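Local coordinates for protein telomerase reverse transcriptase (Takifugu rubripes, PDB 4LMO) that extends telomeres as a reverse transcriptase copying a template within the telomerase RNA, the part described here being its RNA-binding domain, at residues A[68-72]-A[196-200]; A[96-101]-A[112-117]; A[138-144]-A[172-178]. One frame throughout, in Å; residues are numbered along the deposited sequence.

Interaction 1: residues A[68-72]-A[196-200]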
ATOM      1  N   ARG A  68     -15.369 -10.397 -17.594  1.00 39.56           N
ATOM      2  CA  ARG A  68     -14.893  -9.037 -17.326  1.00 37.95           C
ATOM      3  C   ARG A  68     -13.649  -9.039 -16.436  1.00 37.22           C
ATOM      4  O   ARG A  68     -12.656  -8.373 -16.740  1.00 36.88           O
ATOM      5  CB  ARG A  68     -16.002  -8.203 -16.675  1.00 37.04           C
ATOM      6  CG  ARG A  68     -15.814  -6.697 -16.797  1.00 36.69           C
ATOM      7  CD  ARG A  68     -16.726  -5.924 -15.854  1.00 35.74           C
ATOM      8  NE  ARG A  68     -18.138  -5.977 -16.236  1.00 35.93           N
ATOM      9  CZ  ARG A  68     -18.768  -5.048 -16.953  1.00 36.34           C
ATOM     10  NH1 ARG A  68     -18.121  -3.968 -17.388  1.00 35.92           N
ATOM     11  NH2 ARG A  68     -20.055  -5.198 -17.240  1.00 36.30           N
ATOM     12  N   PHE A  69     -13.711  -9.802 -15.347  1.00 36.37           N
ATOM     13  CA  PHE A  69     -12.620  -9.871 -14.380  1.00 35.52           C
ATOM     14  C   PHE A  69     -11.525 -10.849 -14.799  1.00 36.18           C
ATOM     15  O   PHE A  69     -10.367 -10.691 -14.406  1.00 35.72           O
ATOM     16  CB  PHE A  69     -13.160 -10.197 -12.983  1.00 34.37           C
ATOM     17  CG  PHE A  69     -14.019  -9.105 -12.399  1.00 33.55           C
ATOM     18  CD1 PHE A  69     -15.388  -9.060 -12.658  1.00 33.34           C
ATOM     19  CD2 PHE A  69     -13.459  -8.111 -11.601  1.00 32.75           C
ATOM     20  CE1 PHE A  69     -16.179  -8.051 -12.128  1.00 32.70           C
ATOM     21  CE2 PHE A  69     -14.245  -7.101 -11.067  1.00 32.25           C
ATOM     22  CZ  PHE A  69     -15.607  -7.071 -11.331  1.00 32.36           C
ATOM     23  N   PHE A  70     -11.891 -11.847 -15.604  1.00 37.34           N
ATOM     24  CA  PHE A  70     -10.915 -12.784 -16.161  1.00 38.63           C
ATOM     25  C   PHE A  70      -9.925 -12.080 -17.087  1.00 38.65           C
ATOM     26  O   PHE A  70      -8.742 -12.414 -17.107  1.00 39.21           O
ATOM     27  CB  PHE A  70     -11.602 -13.937 -16.907  1.00 40.16           C
ATOM     28  CG  PHE A  70     -10.637 -14.917 -17.521  1.00 41.53           C
ATOM     29  CD1 PHE A  70     -10.427 -14.940 -18.898  1.00 42.46           C
ATOM     30  CD2 PHE A  70      -9.918 -15.802 -16.720  1.00 41.85           C
ATOM     31  CE1 PHE A  70      -9.530 -15.835 -19.464  1.00 43.53           C
ATOM     32  CE2 PHE A  70      -9.019 -16.697 -17.279  1.00 42.82           C
ATOM     33  CZ  PHE A  70      -8.826 -16.714 -18.653  1.00 43.85           C
ATOM     34  N   ASN A  71     -10.412 -11.105 -17.848  1.00 38.48           N
ATOM     35  CA  ASN A  71      -9.563 -10.348 -18.762  1.00 38.49           C
ATOM     36  C   ASN A  71      -8.573  -9.414 -18.062  1.00 37.72           C
ATOM     37  O   ASN A  71      -7.621  -8.941 -18.683  1.00 39.08           O
ATOM     38  CB  ASN A  71     -10.416  -9.580 -19.773  1.00 38.84           C
ATOM     39  CG  ASN A  71     -11.121 -10.498 -20.758  1.00 40.02           C
ATOM     40  OD1 ASN A  71     -12.272 -10.264 -21.119  1.00 40.35           O
ATOM     41  ND2 ASN A  71     -10.430 -11.549 -21.198  1.00 40.66           N
ATOM     42  N   MET A  72      -8.796  -9.173 -16.771  1.00 35.95           N
ATOM     43  CA  MET A  72      -7.923  -8.320 -15.964  1.00 34.77           C
ATOM     44  C   MET A  72      -6.718  -9.081 -15.408  1.00 34.62           C
ATOM     45  O   MET A  72      -5.759  -8.467 -14.938  1.00 34.43           O
ATOM     46  CB  MET A  72      -8.700  -7.695 -14.800  1.00 33.54           C
ATOM     47  CG  MET A  72      -9.956  -6.928 -15.182  1.00 33.07           C
ATOM     48  SD  MET A  72     -10.833  -6.385 -13.702  1.00 32.28           S
ATOM     49  CE  MET A  72     -12.389  -5.832 -14.401  1.00 32.53           C
ATOM     50  N   TYR A 196     -21.840   0.353 -12.909  1.00 35.93           N
ATOM     51  CA  TYR A 196     -21.070  -0.848 -12.598  1.00 34.99           C
ATOM     52  C   TYR A 196     -19.575  -0.646 -12.855  1.00 34.16           C
ATOM     53  O   TYR A 196     -18.737  -1.168 -12.116  1.00 33.29           O
ATOM     54  CB  TYR A 196     -21.603  -2.043 -13.389  1.00 35.27           C
ATOM     55  CG  TYR A 196     -21.055  -3.382 -12.947  1.00 35.44           C
ATOM     56  CD1 TYR A 196     -21.146  -3.793 -11.615  1.00 35.29           C
ATOM     57  CD2 TYR A 196     -20.466  -4.251 -13.867  1.00 35.43           C
ATOM     58  CE1 TYR A 196     -20.648  -5.023 -11.209  1.00 35.21           C
ATOM     59  CE2 TYR A 196     -19.969  -5.483 -13.470  1.00 35.23           C
ATOM     60  CZ  TYR A 196     -20.061  -5.863 -12.144  1.00 35.25           C
ATOM     61  OH  TYR A 196     -19.568  -7.086 -11.754  1.00 35.60           O
ATOM     62  N   ARG A 197     -19.254   0.112 -13.902  1.00 34.32           N
ATOM     63  CA  ARG A 197     -17.874   0.510 -14.189  1.00 33.90           C
ATOM     64  C   ARG A 197     -17.310   1.395 -13.072  1.00 33.04           C
ATOM     65  O   ARG A 197     -16.166   1.211 -12.649  1.00 32.38           O
ATOM     66  CB  ARG A 197     -17.781   1.190 -15.565  1.00 34.77           C
ATOM     67  CG  ARG A 197     -17.255   0.265 -16.656  1.00 35.32           C
ATOM     68  CD  ARG A 197     -18.098   0.258 -17.927  1.00 36.33           C
ATOM     69  NE  ARG A 197     -17.765   1.329 -18.867  1.00 37.26           N
ATOM     70  CZ  ARG A 197     -17.961   1.271 -20.185  1.00 37.87           C
ATOM     71  NH1 ARG A 197     -18.473   0.184 -20.749  1.00 37.75           N
ATOM     72  NH2 ARG A 197     -17.626   2.303 -20.948  1.00 38.30           N
ATOM     73  N   THR A 198     -18.134   2.322 -12.582  1.00 32.42           N
ATOM     74  CA  THR A 198     -17.780   3.201 -11.463  1.00 31.99           C
ATOM     75  C   THR A 198     -17.563   2.397 -10.170  1.00 31.16           C
ATOM     76  O   THR A 198     -16.631   2.671  -9.407  1.00 30.53           O
ATOM     77  CB  THR A 198     -18.864   4.284 -11.236  1.00 32.59           C
ATOM     78  OG1 THR A 198     -19.197   4.906 -12.483  1.00 33.03           O
ATOM     79  CG2 THR A 198     -18.382   5.354 -10.267  1.00 32.54           C
ATOM     80  N   GLN A 199     -18.431   1.411  -9.946  1.00 30.91           N
ATOM     81  CA  GLN A 199     -18.358   0.516  -8.789  1.00 30.33           C
ATOM     82  C   GLN A 199     -17.029  -0.252  -8.736  1.00 29.64           C
ATOM     83  O   GLN A 199     -16.379  -0.302  -7.688  1.00 29.08           O
ATOM     84  CB  GLN A 199     -19.547  -0.452  -8.815  1.00 31.22           C
ATOM     85  CG  GLN A 199     -19.627  -1.431  -7.651  1.00 31.75           C
ATOM     86  CD  GLN A 199     -20.821  -2.364  -7.764  1.00 32.99           C
ATOM     87  OE1 GLN A 199     -21.971  -1.919  -7.782  1.00 34.01           O
ATOM     88  NE2 GLN A 199     -20.555  -3.665  -7.837  1.00 32.73           N
ATOM     89  N   ILE A 200     -16.635  -0.838  -9.868  1.00 28.92           N
ATOM     90  CA  ILE A 200     -15.386  -1.602  -9.951  1.00 28.20           C
ATOM     91  C   ILE A 200     -14.176  -0.692  -9.728  1.00 27.91           C
ATOM     92  O   ILE A 200     -13.293  -1.016  -8.930  1.00 27.60           O
ATOM     93  CB  ILE A 200     -15.244  -2.359 -11.295  1.00 28.20           C
ATOM     94  CG1 ILE A 200     -16.397  -3.345 -11.492  1.00 28.45           C
ATOM     95  CG2 ILE A 200     -13.925  -3.117 -11.349  1.00 28.08           C
ATOM     96  CD1 ILE A 200     -16.583  -3.796 -12.925  1.00 28.49           C
TER
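Arg68 lays one face of its guanidinium against the rim of the Tyr196 ring, planes 82° apart. Carbons CD2 and CE2 of the tyrosine do the touching, and Arg68 NE comes to 3.4 Å from Tyr196 CE2; because the ring offers its edge and not its pi face, this is van der Waals contact with the delocalised group. The arginine chain runs out straight and then bends at chi3 (-70°), which turns its flat end to the tyrosine.

The tight part lies beside this pair. Ile200 CD1 packs 3.6 Å from Arg68 CD and 3.8 Å from Phe69 CZ, and sits over one face of the Tyr196 ring. A branched aliphatic side chain suits this place because its separate methyls can meet different neighbours at once. Tyr196 OH reaches the edge of the Phe69 ring in its plane, 3.5 Å from CE1, and the buried phenylalanine is enclosed by Phe48 and Phe49.

Packing is looser at Met72, whose CE stays 4.4 Å from Ile200 CG2. The solvent side belongs to Arg68 and Tyr196, both partly exposed at the edge where helix 67-70 faces helix 191-220. Arg68 NH1 forms a salt bridge with Glu193 and bonds to Leu181 O, which probably eases the approach of Arg197 NH1, 5.4 Å from Arg68 NH1; Arg197 NH2 bonds to Asn176 OD1. Residues 68-70 and Tyr196 fall in regions that probably contact the RNA template, as in related telomerases; the segments are joined by shape and dispersion, the arginine charge being answered by residues beyond them.

Interaction 2: residues A[96-101]-A[112-117]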
ATOM      1  N   CYS A  96      13.880   9.026   1.781  1.00 39.89           N
ATOM      2  CA  CYS A  96      14.130   9.379   3.178  1.00 40.98           C
ATOM      3  C   CYS A  96      15.141   8.424   3.818  1.00 41.92           C
ATOM      4  O   CYS A  96      14.769   7.548   4.600  1.00 41.81           O
ATOM      5  CB  CYS A  96      12.822   9.417   3.971  1.00 41.07           C
ATOM      6  SG  CYS A  96      12.955  10.300   5.539  1.00 41.83           S
ATOM      7  N   PRO A  97      16.433   8.608   3.490  1.00 43.04           N
ATOM      8  CA  PRO A  97      17.479   7.634   3.801  1.00 43.60           C
ATOM      9  C   PRO A  97      17.841   7.559   5.278  1.00 44.22           C
ATOM     10  O   PRO A  97      17.578   8.492   6.037  1.00 44.18           O
ATOM     11  CB  PRO A  97      18.677   8.133   2.990  1.00 44.58           C
ATOM     12  CG  PRO A  97      18.462   9.601   2.872  1.00 44.70           C
ATOM     13  CD  PRO A  97      16.976   9.813   2.835  1.00 43.46           C
ATOM     14  N   LEU A  98      18.445   6.440   5.664  1.00 45.38           N
ATOM     15  CA  LEU A  98      18.919   6.235   7.023  1.00 46.28           C
ATOM     16  C   LEU A  98      20.235   6.979   7.229  1.00 47.38           C
ATOM     17  O   LEU A  98      21.051   7.076   6.312  1.00 47.83           O
ATOM     18  CB  LEU A  98      19.083   4.735   7.305  1.00 46.46           C
ATOM     19  CG  LEU A  98      17.877   3.840   6.974  1.00 45.57           C
ATOM     20  CD1 LEU A  98      18.271   2.374   6.869  1.00 46.67           C
ATOM     21  CD2 LEU A  98      16.735   4.027   7.964  1.00 44.55           C
ATOM     22  N   VAL A  99      20.425   7.522   8.429  1.00 48.63           N
ATOM     23  CA  VAL A  99      21.662   8.214   8.782  1.00 50.96           C
ATOM     24  C   VAL A  99      22.340   7.477   9.934  1.00 53.11           C
ATOM     25  O   VAL A  99      21.952   7.628  11.095  1.00 53.05           O
ATOM     26  CB  VAL A  99      21.423   9.696   9.164  1.00 50.15           C
ATOM     27  CG1 VAL A  99      22.747  10.425   9.344  1.00 50.31           C
ATOM     28  CG2 VAL A  99      20.574  10.403   8.117  1.00 49.33           C
ATOM     29  N   GLY A 100      23.339   6.668   9.592  1.00 56.14           N
ATOM     30  CA  GLY A 100      24.139   5.927  10.567  1.00 60.19           C
ATOM     31  C   GLY A 100      23.356   5.045  11.524  1.00 62.86           C
ATOM     32  O   GLY A 100      23.537   5.136  12.741  1.00 63.51           O
ATOM     33  N   ILE A 101      22.485   4.194  10.983  1.00 65.74           N
ATOM     34  CA  ILE A 101      21.721   3.258  11.817  1.00 68.99           C
ATOM     35  C   ILE A 101      22.434   1.911  11.974  1.00 71.88           C
ATOM     36  O   ILE A 101      22.438   1.332  13.062  1.00 72.97           O
ATOM     37  CB  ILE A 101      20.244   3.078  11.357  1.00 68.57           C
ATOM     38  CG1 ILE A 101      20.128   2.263  10.060  1.00 68.88           C
ATOM     39  CG2 ILE A 101      19.532   4.420  11.248  1.00 68.30           C
ATOM     40  CD1 ILE A 101      19.723   0.816  10.269  1.00 69.58           C
ATOM     41  N   PHE A 112      19.101  10.253  17.165  1.00 46.24           N
ATOM     42  CA  PHE A 112      18.137   9.678  16.224  1.00 43.61           C
ATOM     43  C   PHE A 112      16.751  10.321  16.271  1.00 42.30           C
ATOM     44  O   PHE A 112      15.962  10.155  15.342  1.00 41.82           O
ATOM     45  CB  PHE A 112      18.037   8.163  16.420  1.00 43.22           C
ATOM     46  CG  PHE A 112      19.345   7.444  16.260  1.00 43.55           C
ATOM     47  CD1 PHE A 112      19.821   7.107  14.997  1.00 43.61           C
ATOM     48  CD2 PHE A 112      20.106   7.103  17.374  1.00 44.30           C
ATOM     49  CE1 PHE A 112      21.033   6.447  14.846  1.00 44.21           C
ATOM     50  CE2 PHE A 112      21.316   6.443  17.231  1.00 45.19           C
ATOM     51  CZ  PHE A 112      21.781   6.115  15.966  1.00 45.12           C
ATOM     52  N   LEU A 113      16.459  11.052  17.345  1.00 42.32           N
ATOM     53  CA  LEU A 113      15.165  11.730  17.491  1.00 42.01           C
ATOM     54  C   LEU A 113      14.811  12.687  16.336  1.00 41.68           C
ATOM     55  O   LEU A 113      13.662  12.706  15.895  1.00 41.17           O
ATOM     56  CB  LEU A 113      15.052  12.439  18.850  1.00 42.76           C
ATOM     57  CG  LEU A 113      15.002  11.579  20.122  1.00 43.29           C
ATOM     58  CD1 LEU A 113      15.142  12.452  21.359  1.00 44.74           C
ATOM     59  CD2 LEU A 113      13.728  10.749  20.207  1.00 43.53           C
ATOM     60  N   PRO A 114      15.790  13.474  15.835  1.00 42.03           N
ATOM     61  CA  PRO A 114      15.475  14.345  14.694  1.00 41.58           C
ATOM     62  C   PRO A 114      15.344  13.606  13.358  1.00 40.91           C
ATOM     63  O   PRO A 114      14.882  14.197  12.379  1.00 41.11           O
ATOM     64  CB  PRO A 114      16.679  15.298  14.628  1.00 42.09           C
ATOM     65  CG  PRO A 114      17.399  15.136  15.924  1.00 42.71           C
ATOM     66  CD  PRO A 114      17.161  13.715  16.322  1.00 42.30           C
ATOM     67  N   GLN A 115      15.748  12.337  13.315  1.00 40.02           N
ATOM     68  CA  GLN A 115      15.760  11.579  12.064  1.00 39.05           C
ATOM     69  C   GLN A 115      14.402  10.954  11.735  1.00 38.13           C
ATOM     70  O   GLN A 115      14.246   9.729  11.739  1.00 37.75           O
ATOM     71  CB  GLN A 115      16.864  10.516  12.073  1.00 39.34           C
ATOM     72  CG  GLN A 115      17.269  10.054  10.682  1.00 39.56           C
ATOM     73  CD  GLN A 115      18.119   8.800  10.695  1.00 39.90           C
ATOM     74  OE1 GLN A 115      19.070   8.680  11.471  1.00 40.62           O
ATOM     75  NE2 GLN A 115      17.784   7.861   9.823  1.00 39.72           N
ATOM     76  N   HIS A 116      13.427  11.810  11.452  1.00 37.49           N
ATOM     77  CA  HIS A 116      12.103  11.371  11.021  1.00 37.34           C
ATOM     78  C   HIS A 116      11.798  11.890   9.639  1.00 37.46           C
ATOM     79  O   HIS A 116      12.469  12.798   9.149  1.00 37.76           O
ATOM     80  CB  HIS A 116      11.033  11.804  12.023  1.00 36.76           C
ATOM     81  CG  HIS A 116      11.061  13.278  12.353  1.00 36.58           C
ATOM     82  ND1 HIS A 116      10.207  14.158  11.803  1.00 36.59           N
ATOM     83  CD2 HIS A 116      11.882  14.008  13.207  1.00 37.25           C
ATOM     84  CE1 HIS A 116      10.464  15.389  12.280  1.00 37.07           C
ATOM     85  NE2 HIS A 116      11.491  15.296  13.138  1.00 37.62           N
ATOM     86  N   CYS A 117      10.791  11.307   8.996  1.00 37.70           N
ATOM     87  CA  CYS A 117      10.402  11.701   7.645  1.00 37.98           C
ATOM     88  C   CYS A 117       9.134  12.544   7.651  1.00 36.81           C
ATOM     89  O   CYS A 117       8.112  12.134   8.203  1.00 37.20           O
ATOM     90  CB  CYS A 117      10.197  10.466   6.767  1.00 39.09           C
ATOM     91  SG  CYS A 117      11.613   9.343   6.728  1.00 42.39           S
TER
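Gln115, whose side chain reaches Val99, is bonded through its backbone N to Phe112 O at 3.0 Å, closing a type I beta turn. This turn is part of a surface loop sealed by the Cys96-Cys117 disulfide, which joins the chain after helix 88-93 to the chain before helix 119-133. Gln115 is also the centre of an inverse gamma turn, so the backbone changes direction twice within a few residues, which probably helps both Phe112 and Gln115 face the other arm.

The glutamine CG lies anti to the backbone N (chi1 -159°) and the chain continues extended, crossing into the bend at residues 98-101. Its aliphatic stem packs through CG, 4.2 Å from Val99 CG2, while the terminal amide lies along the Val99 backbone with CD 3.8 Å from Val99 CB. A long side chain with a flat polar end suits a place beside backbone groups of the other arm.

Phe112 contributes differently. The edge of its ring points at Gly100 O, which lies in the ring plane 3.5 Å from CE1, an approach that sets the weakly positive ring hydrogens towards the carbonyl oxygen. Ile101 CG2 is farther off, 4.4 Å from Phe112 CE1. Leu244 and Leu247 of helix 238-251, with Ala104 and Ala107, help to bury the ring. Gly100 has positive phi, a conformation that favours glycine and lets the chain bend past the aromatic edge.

At the other end the covalent link has left-handed geometry, with chi3 -103° and Cys96 SG bonded to Cys117 SG at 2.0 Å.

Interaction 3: residues A[138-144]-A[172-178]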
ATOM      1  N   LEU A 138      -3.833   0.601 -16.133  1.00 37.79           N
ATOM      2  CA  LEU A 138      -4.803   0.541 -15.038  1.00 36.29           C
ATOM      3  C   LEU A 138      -5.300   1.918 -14.606  1.00 35.98           C
ATOM      4  O   LEU A 138      -6.435   2.050 -14.138  1.00 35.58           O
ATOM      5  CB  LEU A 138      -4.236  -0.216 -13.832  1.00 35.26           C
ATOM      6  CG  LEU A 138      -4.280  -1.747 -13.837  1.00 34.87           C
ATOM      7  CD1 LEU A 138      -3.624  -2.293 -12.579  1.00 34.38           C
ATOM      8  CD2 LEU A 138      -5.702  -2.276 -13.956  1.00 34.58           C
ATOM      9  N   TRP A 139      -4.450   2.933 -14.761  1.00 36.03           N
ATOM     10  CA  TRP A 139      -4.825   4.320 -14.475  1.00 36.31           C
ATOM     11  C   TRP A 139      -5.881   4.822 -15.420  1.00 36.72           C
ATOM     12  O   TRP A 139      -6.715   5.644 -15.047  1.00 36.43           O
ATOM     13  CB  TRP A 139      -3.609   5.242 -14.525  1.00 36.21           C
ATOM     14  CG  TRP A 139      -2.592   4.992 -13.436  1.00 35.83           C
ATOM     15  CD1 TRP A 139      -1.277   4.559 -13.586  1.00 36.13           C
ATOM     16  CD2 TRP A 139      -2.778   5.149 -11.984  1.00 35.37           C
ATOM     17  NE1 TRP A 139      -0.657   4.444 -12.369  1.00 35.78           N
ATOM     18  CE2 TRP A 139      -1.498   4.779 -11.367  1.00 35.26           C
ATOM     19  CE3 TRP A 139      -3.832   5.544 -11.166  1.00 35.18           C
ATOM     20  CZ2 TRP A 139      -1.307   4.811  -9.993  1.00 34.76           C
ATOM     21  CZ3 TRP A 139      -3.627   5.574  -9.781  1.00 34.70           C
ATOM     22  CH2 TRP A 139      -2.393   5.217  -9.211  1.00 34.66           C
ATOM     23  N   GLY A 140      -5.855   4.325 -16.654  1.00 37.87           N
ATOM     24  CA  GLY A 140      -6.816   4.731 -17.678  1.00 39.04           C
ATOM     25  C   GLY A 140      -6.309   5.884 -18.524  1.00 40.10           C
ATOM     26  O   GLY A 140      -6.419   5.855 -19.750  1.00 40.76           O
ATOM     27  N   SER A 141      -5.759   6.900 -17.858  1.00 40.54           N
ATOM     28  CA  SER A 141      -5.196   8.075 -18.521  1.00 41.73           C
ATOM     29  C   SER A 141      -4.171   8.786 -17.642  1.00 42.22           C
ATOM     30  O   SER A 141      -4.099   8.548 -16.434  1.00 41.45           O
ATOM     31  CB  SER A 141      -6.302   9.060 -18.908  1.00 42.30           C
ATOM     32  OG  SER A 141      -6.978   9.548 -17.759  1.00 42.33           O
ATOM     33  N   GLU A 142      -3.389   9.665 -18.266  1.00 44.07           N
ATOM     34  CA  GLU A 142      -2.419  10.504 -17.567  1.00 44.86           C
ATOM     35  C   GLU A 142      -3.139  11.471 -16.627  1.00 43.93           C
ATOM     36  O   GLU A 142      -2.652  11.773 -15.537  1.00 43.95           O
ATOM     37  CB  GLU A 142      -1.565  11.269 -18.582  1.00 47.29           C
ATOM     38  CG  GLU A 142      -0.267  11.846 -18.031  1.00 49.17           C
ATOM     39  CD  GLU A 142       0.827  10.808 -17.822  1.00 50.32           C
ATOM     40  OE1 GLU A 142       0.636   9.621 -18.173  1.00 50.33           O
ATOM     41  OE2 GLU A 142       1.894  11.182 -17.290  1.00 51.56           O
ATOM     42  N   HIS A 143      -4.305  11.939 -17.063  1.00 43.39           N
ATOM     43  CA  HIS A 143      -5.190  12.766 -16.248  1.00 42.83           C
ATOM     44  C   HIS A 143      -5.617  12.067 -14.976  1.00 41.54           C
ATOM     45  O   HIS A 143      -5.604  12.669 -13.902  1.00 41.75           O
ATOM     46  CB  HIS A 143      -6.397  13.192 -17.082  1.00 43.54           C
ATOM     47  CG  HIS A 143      -7.542  13.750 -16.273  1.00 44.25           C
ATOM     48  ND1 HIS A 143      -8.614  13.011 -15.939  1.00 44.27           N
ATOM     49  CD2 HIS A 143      -7.755  15.019 -15.741  1.00 45.25           C
ATOM     50  CE1 HIS A 143      -9.473  13.764 -15.228  1.00 44.75           C
ATOM     51  NE2 HIS A 143      -8.946  14.994 -15.106  1.00 45.76           N
ATOM     52  N   ASN A 144      -5.981  10.790 -15.084  1.00 40.09           N
ATOM     53  CA  ASN A 144      -6.425  10.007 -13.927  1.00 38.62           C
ATOM     54  C   ASN A 144      -5.315   9.675 -12.922  1.00 37.84           C
ATOM     55  O   ASN A 144      -5.558   9.656 -11.716  1.00 36.65           O
ATOM     56  CB  ASN A 144      -7.145   8.726 -14.374  1.00 37.35           C
ATOM     57  CG  ASN A 144      -8.582   8.977 -14.816  1.00 37.47           C
ATOM     58  OD1 ASN A 144      -9.278   8.055 -15.239  1.00 36.84           O
ATOM     59  ND2 ASN A 144      -9.032  10.221 -14.716  1.00 37.86           N
ATOM     60  N   LYS A 172     -13.952  13.764 -10.253  1.00 38.72           N
ATOM     61  CA  LYS A 172     -13.422  14.185 -11.559  1.00 39.74           C
ATOM     62  C   LYS A 172     -12.536  13.144 -12.247  1.00 38.76           C
ATOM     63  O   LYS A 172     -11.928  13.437 -13.277  1.00 39.66           O
ATOM     64  CB  LYS A 172     -12.706  15.543 -11.480  1.00 40.64           C
ATOM     65  CG  LYS A 172     -13.635  16.738 -11.342  1.00 42.11           C
ATOM     66  CD  LYS A 172     -12.858  18.047 -11.284  1.00 43.23           C
ATOM     67  CE  LYS A 172     -12.124  18.213  -9.962  1.00 43.12           C
ATOM     68  NZ  LYS A 172     -11.430  19.527  -9.877  1.00 44.54           N
ATOM     69  N   ILE A 173     -12.461  11.942 -11.681  1.00 37.74           N
ATOM     70  CA  ILE A 173     -11.832  10.815 -12.367  1.00 37.37           C
ATOM     71  C   ILE A 173     -12.714  10.442 -13.556  1.00 37.76           C
ATOM     72  O   ILE A 173     -13.936  10.341 -13.424  1.00 38.25           O
ATOM     73  CB  ILE A 173     -11.634   9.595 -11.429  1.00 36.22           C
ATOM     74  CG1 ILE A 173     -10.583   9.894 -10.346  1.00 35.81           C
ATOM     75  CG2 ILE A 173     -11.278   8.337 -12.217  1.00 35.74           C
ATOM     76  CD1 ILE A 173      -9.139   9.927 -10.819  1.00 35.57           C
ATOM     77  N   LYS A 174     -12.094  10.277 -14.721  1.00 38.25           N
ATOM     78  CA  LYS A 174     -12.811   9.864 -15.918  1.00 38.55           C
ATOM     79  C   LYS A 174     -12.861   8.342 -15.975  1.00 37.83           C
ATOM     80  O   LYS A 174     -11.891   7.692 -16.375  1.00 38.24           O
ATOM     81  CB  LYS A 174     -12.153  10.438 -17.175  1.00 39.74           C
ATOM     82  CG  LYS A 174     -12.194  11.956 -17.286  1.00 41.16           C
ATOM     83  CD  LYS A 174     -11.289  12.441 -18.410  1.00 42.16           C
ATOM     84  CE  LYS A 174     -11.186  13.958 -18.445  1.00 43.30           C
ATOM     85  NZ  LYS A 174     -12.342  14.596 -19.133  1.00 44.39           N
ATOM     86  N   VAL A 175     -13.999   7.787 -15.562  1.00 37.24           N
ATOM     87  CA  VAL A 175     -14.204   6.336 -15.485  1.00 36.69           C
ATOM     88  C   VAL A 175     -13.955   5.643 -16.829  1.00 36.90           C
ATOM     89  O   VAL A 175     -13.299   4.595 -16.887  1.00 36.28           O
ATOM     90  CB  VAL A 175     -15.620   5.996 -14.954  1.00 36.83           C
ATOM     91  CG1 VAL A 175     -15.870   4.493 -14.950  1.00 36.53           C
ATOM     92  CG2 VAL A 175     -15.815   6.561 -13.553  1.00 36.52           C
ATOM     93  N   ASN A 176     -14.454   6.249 -17.903  1.00 37.57           N
ATOM     94  CA  ASN A 176     -14.402   5.642 -19.232  1.00 37.99           C
ATOM     95  C   ASN A 176     -13.019   5.625 -19.893  1.00 38.40           C
ATOM     96  O   ASN A 176     -12.833   4.961 -20.914  1.00 39.38           O
ATOM     97  CB  ASN A 176     -15.464   6.257 -20.150  1.00 38.61           C
ATOM     98  CG  ASN A 176     -16.880   5.855 -19.756  1.00 38.91           C
ATOM     99  OD1 ASN A 176     -17.100   4.816 -19.124  1.00 38.05           O
ATOM    100  ND2 ASN A 176     -17.852   6.676 -20.138  1.00 39.38           N
ATOM    101  N   ASN A 177     -12.059   6.343 -19.308  1.00 37.99           N
ATOM    102  CA  ASN A 177     -10.660   6.260 -19.729  1.00 37.92           C
ATOM    103  C   ASN A 177     -10.076   4.869 -19.491  1.00 37.57           C
ATOM    104  O   ASN A 177      -9.152   4.445 -20.184  1.00 38.46           O
ATOM    105  CB  ASN A 177      -9.805   7.301 -18.997  1.00 38.31           C
ATOM    106  CG  ASN A 177     -10.039   8.718 -19.496  1.00 39.01           C
ATOM    107  OD1 ASN A 177     -10.795   8.950 -20.439  1.00 39.52           O
ATOM    108  ND2 ASN A 177      -9.383   9.678 -18.857  1.00 38.85           N
ATOM    109  N   CYS A 178     -10.627   4.167 -18.505  1.00 36.67           N
ATOM    110  CA  CYS A 178     -10.160   2.840 -18.133  1.00 36.09           C
ATOM    111  C   CYS A 178     -10.838   1.769 -18.980  1.00 36.81           C
ATOM    112  O   CYS A 178     -11.982   1.381 -18.711  1.00 36.51           O
ATOM    113  CB  CYS A 178     -10.419   2.585 -16.645  1.00 34.92           C
ATOM    114  SG  CYS A 178      -9.907   3.930 -15.554  1.00 33.18           S
TER
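Ser141 places OG between its own backbone N and carbonyl carbon (chi1 63°), and Asn177 swings CG beside its backbone N (chi1 -73°), so that the asparagine amide arrives at the serine hydroxyl. Asn177 ND2 donates to Ser141 OG at 2.6 Å, in a bent bond (136° at the hydrogen) tilted from the amide plane. The same oxygen accepts from Asn144 N at 3.1 Å, the N-cap bond that starts helix 142-158. A small hydroxyl suits this spot because it can take both donors. With an alanine here, Asn144 N would probably lose its capping acceptor and the Asn177 amide be set free to turn.

Gly140 has positive phi, and a CB there would clash with Cys178 SG and with the preceding carbonyl; lacking one, its CA comes to 3.8 Å from that sulfur. Buried Asn144 packs its CG 3.8 Å from Ile173 CG2, its amide lying against the Lys174 backbone. Lys174 crosses His143 at about a right angle, its CE over one face of the imidazole, 3.9 Å from the centroid, in a CH-pi contact. Lys172 O lies at the ring edge, 3.2 Å from His143 CE1.

The loop 172-178, which probably belongs to a region that meets the RNA template, fastens onto the junction of helices 136-139 and 142-158. Ile173 packs on Leu147 and on Leu201 of helix 191-220, while Leu138 rests on helix 73-85.

How the interactions relate
Interactions 1 and 3 belong to one end of the fold, their centres about 14 Å apart, and both draw on helix 191-220: the first directly, the third through Ile173 and Val175. They touch where Arg197 NH2 probably bonds to Asn176 OD1 and where Val175 packs on Arg197 and Thr198. Interaction 2 stands on the opposite side of the chain's centre, its nearest atoms about 30 Å from interaction 1 and 20 Å from interaction 3. The chemistry varies with the setting: mostly buried aromatic and aliphatic packing in interaction 1, a disulfide with turns at the surface in interaction 2, and capping with asparagine bonding in the partly buried interaction 3.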